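Local coordinates for protein chitinase (Thermococcus chitonophagus, PDB 5XSW) that probably hydrolyses chitin as an endochitinase, this chain being the C-terminal portion of a longer protein, at residues His274-Leu282 and Ala288-Ala296; Asn202-Lys212 and Thr377-Asp386. All blocks are in the same frame, centred on the assembly; numbering follows the deposited sequence.

Contact 1 (His274-Leu282 and Ala288-Ala296); sequences HDDYMKVSL and AWITSPIVA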
loop_
_atom_site.group_PDB
_atom_site.type_symbol
_atom_site.label_atom_id
_atom_site.label_comp_id
_atom_site.label_asym_id
_atom_site.label_seq_id
_atom_site.Cartn_x
_atom_site.Cartn_y
_atom_site.Cartn_z
ATOM N N HIS A 274 -10.064 -3.887 -2.189
ATOM C CA HIS A 274 -9.165 -5.044 -2.314
ATOM C C HIS A 274 -9.873 -6.412 -2.363
ATOM O O HIS A 274 -9.712 -7.226 -3.330
ATOM C CB HIS A 274 -8.157 -5.027 -1.156
ATOM C CG HIS A 274 -7.370 -6.300 -1.038
ATOM N ND1 HIS A 274 -7.788 -7.371 -0.265
ATOM C CD2 HIS A 274 -6.226 -6.693 -1.632
ATOM C CE1 HIS A 274 -6.929 -8.367 -0.395
ATOM N NE2 HIS A 274 -5.942 -7.963 -1.177
ATOM N N ASP A 275 -10.650 -6.727 -1.319
ATOM C CA ASP A 275 -11.269 -8.068 -1.282
ATOM C C ASP A 275 -12.264 -8.215 -2.446
ATOM O O ASP A 275 -12.335 -9.267 -3.084
ATOM C CB ASP A 275 -11.965 -8.365 0.117
ATOM C CG ASP A 275 -10.939 -8.520 1.303
ATOM O OD1 ASP A 275 -9.732 -8.158 1.196
ATOM O OD2 ASP A 275 -11.346 -8.958 2.410
ATOM N N ASP A 276 -12.989 -7.164 -2.789
ATOM C CA ASP A 276 -13.902 -7.287 -3.907
ATOM C C ASP A 276 -13.186 -7.626 -5.262
ATOM O O ASP A 276 -13.748 -8.351 -6.121
ATOM C CB ASP A 276 -14.692 -5.991 -4.101
ATOM C CG ASP A 276 -15.710 -6.089 -5.283
ATOM O OD1 ASP A 276 -16.405 -7.112 -5.331
ATOM O OD2 ASP A 276 -15.831 -5.171 -6.163
ATOM N N TYR A 277 -11.979 -7.074 -5.460
ATOM C CA TYR A 277 -11.256 -7.239 -6.737
ATOM C C TYR A 277 -10.453 -8.525 -6.751
ATOM O O TYR A 277 -10.221 -9.051 -7.821
ATOM C CB TYR A 277 -10.305 -6.052 -7.021
ATOM C CG TYR A 277 -11.021 -4.843 -7.619
ATOM C CD1 TYR A 277 -12.178 -4.306 -7.011
ATOM C CD2 TYR A 277 -10.570 -4.266 -8.802
ATOM C CE1 TYR A 277 -12.823 -3.222 -7.553
ATOM C CE2 TYR A 277 -11.186 -3.167 -9.343
ATOM C CZ TYR A 277 -12.339 -2.659 -8.717
ATOM O OH TYR A 277 -12.986 -1.570 -9.240
ATOM N N MET A 278 -10.015 -9.025 -5.580
ATOM C CA MET A 278 -9.059 -10.130 -5.542
ATOM C C MET A 278 -9.702 -11.466 -5.087
ATOM O O MET A 278 -9.245 -12.541 -5.470
ATOM C CB MET A 278 -7.891 -9.848 -4.594
ATOM C CG MET A 278 -7.077 -8.517 -4.888
ATOM S SD MET A 278 -6.644 -8.496 -6.677
ATOM C CE MET A 278 -5.755 -9.947 -6.697
ATOM N N LYS A 279 -10.713 -11.397 -4.231
ATOM C CA LYS A 279 -11.180 -12.628 -3.583
ATOM C C LYS A 279 -12.162 -13.413 -4.495
ATOM O O LYS A 279 -13.274 -12.978 -4.754
ATOM C CB LYS A 279 -11.869 -12.304 -2.217
ATOM C CG LYS A 279 -12.299 -13.619 -1.429
ATOM C CD LYS A 279 -13.139 -13.146 -0.140
ATOM C CE LYS A 279 -13.553 -14.369 0.713
ATOM N NZ LYS A 279 -14.751 -13.977 1.521
ATOM N N VAL A 280 -11.745 -14.581 -4.930
ATOM C CA VAL A 280 -12.546 -15.370 -5.853
ATOM C C VAL A 280 -13.300 -16.398 -5.009
ATOM O O VAL A 280 -13.372 -16.253 -3.801
ATOM C CB VAL A 280 -11.696 -16.072 -6.928
ATOM C CG1 VAL A 280 -11.034 -15.023 -7.916
ATOM C CG2 VAL A 280 -10.634 -16.956 -6.290
ATOM N N SER A 281 -13.902 -17.371 -5.663
ATOM C CA SER A 281 -14.577 -18.450 -4.981
ATOM C C SER A 281 -14.797 -19.540 -5.988
ATOM O O SER A 281 -14.410 -19.417 -7.126
ATOM C CB SER A 281 -15.913 -17.989 -4.391
ATOM O OG SER A 281 -16.835 -17.703 -5.412
ATOM N N LEU A 282 -15.414 -20.619 -5.569
ATOM C CA LEU A 282 -15.723 -21.715 -6.490
ATOM C C LEU A 282 -16.740 -21.322 -7.584
ATOM O O LEU A 282 -16.795 -21.945 -8.635
ATOM C CB LEU A 282 -16.247 -22.914 -5.685
ATOM C CG LEU A 282 -15.186 -23.546 -4.787
ATOM C CD1 LEU A 282 -15.830 -24.660 -3.929
ATOM C CD2 LEU A 282 -14.047 -24.136 -5.616
ATOM N N ALA A 288 -14.338 -11.325 -9.336
ATOM C CA ALA A 288 -12.870 -11.283 -9.098
ATOM C C ALA A 288 -12.127 -12.259 -10.046
ATOM O O ALA A 288 -10.923 -12.168 -10.206
ATOM C CB ALA A 288 -12.571 -11.604 -7.589
ATOM N N TRP A 289 -12.826 -13.211 -10.666
ATOM C CA TRP A 289 -12.150 -14.052 -11.666
ATOM C C TRP A 289 -11.673 -13.167 -12.848
ATOM O O TRP A 289 -10.690 -13.449 -13.501
ATOM C CB TRP A 289 -13.076 -15.138 -12.191
ATOM C CG TRP A 289 -13.222 -16.319 -11.188
ATOM C CD1 TRP A 289 -14.389 -16.731 -10.551
ATOM C CD2 TRP A 289 -12.197 -17.176 -10.760
ATOM N NE1 TRP A 289 -14.098 -17.809 -9.730
ATOM C CE2 TRP A 289 -12.769 -18.126 -9.878
ATOM C CE3 TRP A 289 -10.810 -17.267 -11.054
ATOM C CZ2 TRP A 289 -12.018 -19.136 -9.272
ATOM C CZ3 TRP A 289 -10.060 -18.302 -10.459
ATOM C CH2 TRP A 289 -10.670 -19.223 -9.576
ATOM N N ILE A 290 -12.389 -12.096 -13.106
ATOM C CA ILE A 290 -12.008 -11.193 -14.176
ATOM C C ILE A 290 -11.074 -10.101 -13.665
ATOM O O ILE A 290 -10.039 -9.815 -14.278
ATOM C CB ILE A 290 -13.268 -10.541 -14.795
ATOM C CG1 ILE A 290 -14.096 -11.594 -15.522
ATOM C CG2 ILE A 290 -12.885 -9.361 -15.693
ATOM C CD1 ILE A 290 -15.583 -11.071 -15.940
ATOM N N THR A 291 -11.432 -9.454 -12.554
ATOM C CA THR A 291 -10.620 -8.335 -12.103
ATOM C C THR A 291 -9.243 -8.756 -11.571
ATOM O O THR A 291 -8.288 -7.989 -11.731
ATOM C CB THR A 291 -11.320 -7.477 -11.001
ATOM O OG1 THR A 291 -11.752 -8.305 -9.905
ATOM C CG2 THR A 291 -12.542 -6.750 -11.601
ATOM N N SER A 292 -9.115 -9.944 -10.983
ATOM C CA SER A 292 -7.871 -10.223 -10.262
ATOM C C SER A 292 -6.638 -10.403 -11.212
ATOM O O SER A 292 -5.573 -9.920 -10.886
ATOM C CB SER A 292 -7.989 -11.438 -9.320
ATOM O OG SER A 292 -8.228 -12.702 -9.922
ATOM N N PRO A 293 -6.787 -11.074 -12.368
ATOM C CA PRO A 293 -5.593 -11.085 -13.240
ATOM C C PRO A 293 -5.232 -9.702 -13.804
ATOM O O PRO A 293 -4.047 -9.408 -13.987
ATOM C CB PRO A 293 -5.981 -12.099 -14.366
ATOM C CG PRO A 293 -7.534 -12.081 -14.343
ATOM C CD PRO A 293 -7.825 -12.003 -12.848
ATOM N N ILE A 294 -6.202 -8.829 -14.000
ATOM C CA ILE A 294 -5.871 -7.460 -14.413
ATOM C C ILE A 294 -5.159 -6.689 -13.292
ATOM O O ILE A 294 -4.145 -5.992 -13.520
ATOM C CB ILE A 294 -7.167 -6.748 -14.878
ATOM C CG1 ILE A 294 -7.621 -7.434 -16.186
ATOM C CG2 ILE A 294 -6.902 -5.239 -15.109
ATOM C CD1 ILE A 294 -9.170 -7.326 -16.381
ATOM N N VAL A 295 -5.629 -6.851 -12.053
ATOM C CA VAL A 295 -4.928 -6.231 -10.906
ATOM C C VAL A 295 -3.475 -6.744 -10.797
ATOM O O VAL A 295 -2.579 -5.968 -10.624
ATOM C CB VAL A 295 -5.692 -6.499 -9.564
ATOM C CG1 VAL A 295 -4.902 -5.959 -8.337
ATOM C CG2 VAL A 295 -7.072 -5.841 -9.665
ATOM N N ALA A 296 -3.284 -8.047 -10.864
ATOM C CA ALA A 296 -1.944 -8.600 -10.811
ATOM C C ALA A 296 -1.054 -8.034 -11.935
ATOM O O ALA A 296 0.097 -7.657 -11.678
ATOM C CB ALA A 296 -1.973 -10.152 -10.889
HETATM O O HOH W 1 -14.255 -7.884 -8.819
#
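Thr291 OG1 is gripped twice: it donates to Tyr277 O at 2.7 Å and accepts from a water that also donates to Asp276 O. The hydroxyl lies between backbone N and carbonyl carbon (chi1 53°), which puts OG1 at the last turn of helix 274-278 while CG2 lies over one face of the Tyr277 ring. Val295 CG2 meets the same ring in plane at its edge, 3.9 Å from CD2, and the phenol OH is held by Lys412 O. Bent at chi2 and chi3, Met278 brings SD tip to tip against Val295 CG1 (3.5 Å). Beyond the helix, at Lys279 and Val280, Ala288 CB sits 3.2 Å from Lys279 O, and the CB of Val280 stands 3.9 Å from the centroid of the six-membered Trp289 ring, 17° off its normal, a CH-pi contact. The indole NE1 gives Ser281 O a weak bond at the ring edge and a second weak one to Asp283 O. With a leucine in place of Trp289, Val280 would probably lose its flat support and Ser281 O its N-H donor. Short helix 274-278, the residues after it and the first turns of helix 288-311 thus form a buried pair of consecutive helices crossing at nearly a right angle (-102°), axes 8.2 Å apart.

Contact 2 (Asn202-Lys212 and Thr377-Asp386); sequences NPNFLMALAAK and TVINITATMD. With NDG (2-acetamido-2-deoxy-alpha-D-glucopyranose), chain C.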
loop_
_atom_site.group_PDB
_atom_site.type_symbol
_atom_site.label_atom_id
_atom_site.label_comp_id
_atom_site.label_asym_id
_atom_site.label_seq_id
_atom_site.Cartn_x
_atom_site.Cartn_y
_atom_site.Cartn_z
ATOM N N ASN A 202 2.380 -11.717 -20.832
ATOM C CA ASN A 202 2.299 -13.116 -21.254
ATOM C C ASN A 202 1.340 -13.884 -20.342
ATOM O O ASN A 202 1.589 -13.992 -19.149
ATOM C CB ASN A 202 3.699 -13.742 -21.152
ATOM C CG ASN A 202 3.756 -15.210 -21.569
ATOM O OD1 ASN A 202 2.770 -15.813 -22.033
ATOM N ND2 ASN A 202 4.935 -15.788 -21.442
ATOM N N PRO A 203 0.240 -14.403 -20.893
ATOM C CA PRO A 203 -0.700 -15.159 -20.065
ATOM C C PRO A 203 -0.024 -16.305 -19.348
ATOM O O PRO A 203 -0.443 -16.628 -18.234
ATOM C CB PRO A 203 -1.753 -15.716 -21.099
ATOM C CG PRO A 203 -1.643 -14.783 -22.285
ATOM C CD PRO A 203 -0.166 -14.321 -22.309
ATOM N N ASN A 204 1.001 -16.927 -19.943
ATOM C CA ASN A 204 1.643 -18.049 -19.258
ATOM C C ASN A 204 2.372 -17.569 -17.956
ATOM O O ASN A 204 2.511 -18.309 -16.982
ATOM C CB ASN A 204 2.678 -18.702 -20.172
ATOM C CG ASN A 204 2.027 -19.488 -21.318
ATOM O OD1 ASN A 204 0.879 -19.939 -21.216
ATOM N ND2 ASN A 204 2.761 -19.617 -22.429
ATOM N N PHE A 205 2.849 -16.340 -17.985
ATOM C CA PHE A 205 3.563 -15.816 -16.802
ATOM C C PHE A 205 2.510 -15.634 -15.654
ATOM O O PHE A 205 2.764 -16.015 -14.522
ATOM C CB PHE A 205 4.237 -14.488 -17.108
ATOM C CG PHE A 205 4.893 -13.881 -15.879
ATOM C CD1 PHE A 205 6.128 -14.354 -15.476
ATOM C CD2 PHE A 205 4.219 -12.919 -15.101
ATOM C CE1 PHE A 205 6.754 -13.868 -14.303
ATOM C CE2 PHE A 205 4.821 -12.418 -13.905
ATOM C CZ PHE A 205 6.097 -12.905 -13.530
ATOM N N LEU A 206 1.362 -15.027 -15.954
ATOM C CA LEU A 206 0.304 -14.850 -14.894
ATOM C C LEU A 206 -0.191 -16.199 -14.407
ATOM O O LEU A 206 -0.470 -16.380 -13.218
ATOM C CB LEU A 206 -0.906 -14.022 -15.405
ATOM C CG LEU A 206 -0.557 -12.532 -15.602
ATOM C CD1 LEU A 206 -1.728 -11.706 -16.120
ATOM C CD2 LEU A 206 -0.084 -11.874 -14.244
ATOM N N MET A 207 -0.224 -17.182 -15.298
ATOM C CA MET A 207 -0.645 -18.556 -14.942
ATOM C C MET A 207 0.350 -19.179 -13.942
ATOM O O MET A 207 -0.019 -19.795 -12.909
ATOM C CB MET A 207 -0.739 -19.448 -16.204
ATOM C CG MET A 207 -1.963 -19.146 -17.078
ATOM S SD MET A 207 -3.519 -19.907 -16.447
ATOM C CE MET A 207 -3.199 -21.672 -16.596
ATOM N N ALA A 208 1.616 -19.006 -14.268
ATOM C CA ALA A 208 2.692 -19.534 -13.470
ATOM C C ALA A 208 2.672 -18.853 -12.097
ATOM O O ALA A 208 2.903 -19.501 -11.070
ATOM C CB ALA A 208 4.064 -19.246 -14.150
ATOM N N LEU A 209 2.414 -17.546 -12.120
ATOM C CA LEU A 209 2.471 -16.757 -10.901
ATOM C C LEU A 209 1.333 -17.241 -9.969
ATOM O O LEU A 209 1.558 -17.492 -8.791
ATOM C CB LEU A 209 2.316 -15.269 -11.208
ATOM C CG LEU A 209 2.376 -14.348 -9.935
ATOM C CD1 LEU A 209 3.700 -14.508 -9.108
ATOM C CD2 LEU A 209 2.192 -12.894 -10.355
ATOM N N ALA A 210 0.119 -17.403 -10.504
ATOM C CA ALA A 210 -0.998 -17.840 -9.646
ATOM C C ALA A 210 -0.741 -19.251 -9.100
ATOM O O ALA A 210 -1.189 -19.595 -7.987
ATOM C CB ALA A 210 -2.341 -17.803 -10.419
ATOM N N ALA A 211 -0.084 -20.107 -9.898
ATOM C CA ALA A 211 0.135 -21.480 -9.466
ATOM C C ALA A 211 1.074 -21.497 -8.211
ATOM O O ALA A 211 0.826 -22.192 -7.198
ATOM C CB ALA A 211 0.734 -22.304 -10.625
ATOM N N LYS A 212 2.149 -20.713 -8.297
ATOM C CA LYS A 212 3.109 -20.590 -7.180
ATOM C C LYS A 212 2.427 -19.955 -5.969
ATOM O O LYS A 212 2.559 -20.468 -4.829
ATOM C CB LYS A 212 4.342 -19.763 -7.620
ATOM C CG LYS A 212 5.290 -19.419 -6.447
ATOM C CD LYS A 212 5.812 -20.717 -5.782
ATOM C CE LYS A 212 6.106 -20.481 -4.307
ATOM N NZ LYS A 212 6.493 -21.685 -3.550
ATOM N N THR A 377 10.623 -21.209 -9.555
ATOM C CA THR A 377 9.349 -21.880 -9.869
ATOM C C THR A 377 8.596 -21.156 -10.987
ATOM O O THR A 377 8.155 -21.780 -11.952
ATOM C CB THR A 377 8.429 -21.959 -8.615
ATOM O OG1 THR A 377 9.108 -22.674 -7.565
ATOM C CG2 THR A 377 7.076 -22.686 -8.917
ATOM N N VAL A 378 8.424 -19.843 -10.839
ATOM C CA VAL A 378 7.571 -19.094 -11.754
ATOM C C VAL A 378 8.248 -19.079 -13.141
ATOM O O VAL A 378 7.615 -19.233 -14.194
ATOM C CB VAL A 378 7.336 -17.655 -11.222
ATOM C CG1 VAL A 378 6.711 -16.772 -12.300
ATOM C CG2 VAL A 378 6.347 -17.715 -9.954
ATOM N N ILE A 379 9.565 -18.928 -13.129
ATOM C CA ILE A 379 10.292 -18.876 -14.404
ATOM C C ILE A 379 10.268 -20.221 -15.109
ATOM O O ILE A 379 9.986 -20.287 -16.320
ATOM C CB ILE A 379 11.745 -18.377 -14.143
ATOM C CG1 ILE A 379 11.791 -16.863 -14.365
ATOM C CG2 ILE A 379 12.718 -19.155 -14.888
ATOM C CD1 ILE A 379 11.157 -16.100 -13.300
ATOM N N ASN A 380 10.498 -21.297 -14.360
ATOM C CA ASN A 380 10.423 -22.650 -14.933
ATOM C C ASN A 380 9.037 -22.968 -15.503
ATOM O O ASN A 380 8.907 -23.524 -16.600
ATOM C CB ASN A 380 10.805 -23.692 -13.877
ATOM C CG ASN A 380 12.323 -23.642 -13.569
ATOM O OD1 ASN A 380 13.163 -23.342 -14.448
ATOM N ND2 ASN A 380 12.670 -23.872 -12.317
ATOM N N ILE A 381 7.988 -22.613 -14.775
ATOM C CA ILE A 381 6.637 -22.930 -15.281
ATOM C C ILE A 381 6.296 -22.077 -16.513
ATOM O O ILE A 381 5.705 -22.586 -17.488
ATOM C CB ILE A 381 5.552 -22.757 -14.152
ATOM C CG1 ILE A 381 5.773 -23.832 -13.088
ATOM C CG2 ILE A 381 4.115 -22.868 -14.713
ATOM C CD1 ILE A 381 4.787 -23.736 -11.861
ATOM N N THR A 382 6.646 -20.794 -16.489
ATOM C CA THR A 382 6.401 -19.945 -17.654
ATOM C C THR A 382 7.111 -20.548 -18.892
ATOM O O THR A 382 6.508 -20.625 -19.983
ATOM C CB THR A 382 6.911 -18.490 -17.413
ATOM O OG1 THR A 382 6.300 -17.979 -16.220
ATOM C CG2 THR A 382 6.583 -17.517 -18.567
ATOM N N ALA A 383 8.388 -20.917 -18.729
ATOM C CA ALA A 383 9.167 -21.501 -19.841
ATOM C C ALA A 383 8.498 -22.805 -20.335
ATOM O O ALA A 383 8.340 -23.010 -21.526
ATOM C CB ALA A 383 10.633 -21.774 -19.402
ATOM N N THR A 384 8.116 -23.685 -19.423
ATOM C CA THR A 384 7.441 -24.951 -19.800
ATOM C C THR A 384 6.120 -24.735 -20.532
ATOM O O THR A 384 5.840 -25.404 -21.520
ATOM C CB THR A 384 7.210 -25.831 -18.550
ATOM O OG1 THR A 384 8.491 -26.011 -17.911
ATOM C CG2 THR A 384 6.630 -27.223 -18.902
ATOM N N MET A 385 5.302 -23.804 -20.047
ATOM C CA MET A 385 4.057 -23.470 -20.723
ATOM C C MET A 385 4.319 -22.893 -22.112
ATOM O O MET A 385 3.619 -23.219 -23.071
ATOM C CB MET A 385 3.259 -22.457 -19.878
ATOM C CG MET A 385 2.714 -23.098 -18.595
ATOM S SD MET A 385 1.793 -21.881 -17.660
ATOM C CE MET A 385 0.194 -21.918 -18.523
ATOM N N ASP A 386 5.301 -22.011 -22.199
ATOM C CA ASP A 386 5.679 -21.378 -23.487
ATOM C C ASP A 386 6.022 -22.441 -24.569
ATOM O O ASP A 386 5.829 -22.192 -25.753
ATOM C CB ASP A 386 6.921 -20.518 -23.353
ATOM C CG ASP A 386 6.712 -19.188 -22.585
ATOM O OD1 ASP A 386 5.559 -18.705 -22.391
ATOM O OD2 ASP A 386 7.767 -18.590 -22.258
HETATM C C1 NDG C . 3.686 -24.422 -0.297
HETATM C C2 NDG C . 4.758 -23.401 -0.660
HETATM C C3 NDG C . 4.341 -21.999 -0.362
HETATM C C4 NDG C . 2.968 -21.620 -0.885
HETATM C C5 NDG C . 1.930 -22.659 -0.444
HETATM C C6 NDG C . 0.611 -22.495 -1.185
HETATM C C7 NDG C . 7.143 -24.148 -0.573
HETATM C C8 NDG C . 8.460 -24.445 0.230
HETATM O O5 NDG C . 2.347 -23.999 -0.795
HETATM O O3 NDG C . 5.337 -21.132 -0.961
HETATM O O4 NDG C . 2.506 -20.454 -0.203
HETATM O O6 NDG C . -0.379 -23.377 -0.637
HETATM O O7 NDG C . 7.098 -24.211 -1.787
HETATM N N2 NDG C . 5.954 -23.732 0.104
HETATM O O1 NDG C . 3.551 -24.494 1.059
HETATM O O HOH W 2 7.500 -23.979 -5.523
#
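Helices 203-212 and 377-386 run roughly antiparallel, their N-to-C directions 137° apart and axes 8.3 Å apart at closest, with Phe205 facing Thr382 and Ala208 facing Val378. The Val378 side chain is a knob in the hole formed by Phe205, Ala208, Leu209 and Lys212, its CG1 reaching Phe205 CE1 at 3.5 Å. Ala208 CB, small enough for close approach, lies 3.3 Å from Thr382 OG1, whose hydroxyl donates to Val378 O. At one end Asp386 OD1 accepts two nearly straight bonds: Asn202 ND2 (3.1 Å) on its syn lone pair, with amide and carboxylate planes 18° apart, and Asn204 ND2 (2.9 Å) on its anti one. Asn202 OD1 meanwhile caps the helix at Asn204 N, so the N-cap residue also ties the two helices. Met385 CE packs on Met207 CB. At the other end Lys212, bent at chi2 (60°), carries CD past Thr377 CG2 and sends NZ to O3 of the bound sugar (2.9 Å), Gly372 O and Asn174 OD1, all three residues lining the glycan pocket. Helix 327-338 packs on Phe205, Leu209 and Val378, while helix 186-199 meets Met207 and helix 288-311 meets Phe205 and Leu209.

In the fold
From the N terminus the chain first builds two antiparallel sheets from strands lying between residues 3 and 104, then reaches helix 203-214, which opens the longer loop. That loop, 164 residues between the segments and about half of it helical, closes only when helix 374-386 returns in contact 2. Contact 1 lies wholly within it and closes a short loop of five residues between 282 and 288, so the two nest and do not cross. Their centres are 18 Å apart, yet they touch: Leu206 CD1 lies 3.9 Å from Pro293 O, and Leu206 CD2 packs on Ala296 CB. Helix 288-311 is therefore shared ground, carrying the local crosswise unit of contact 1 and backing the helix pair whose Lys212 reaches the bound sugar.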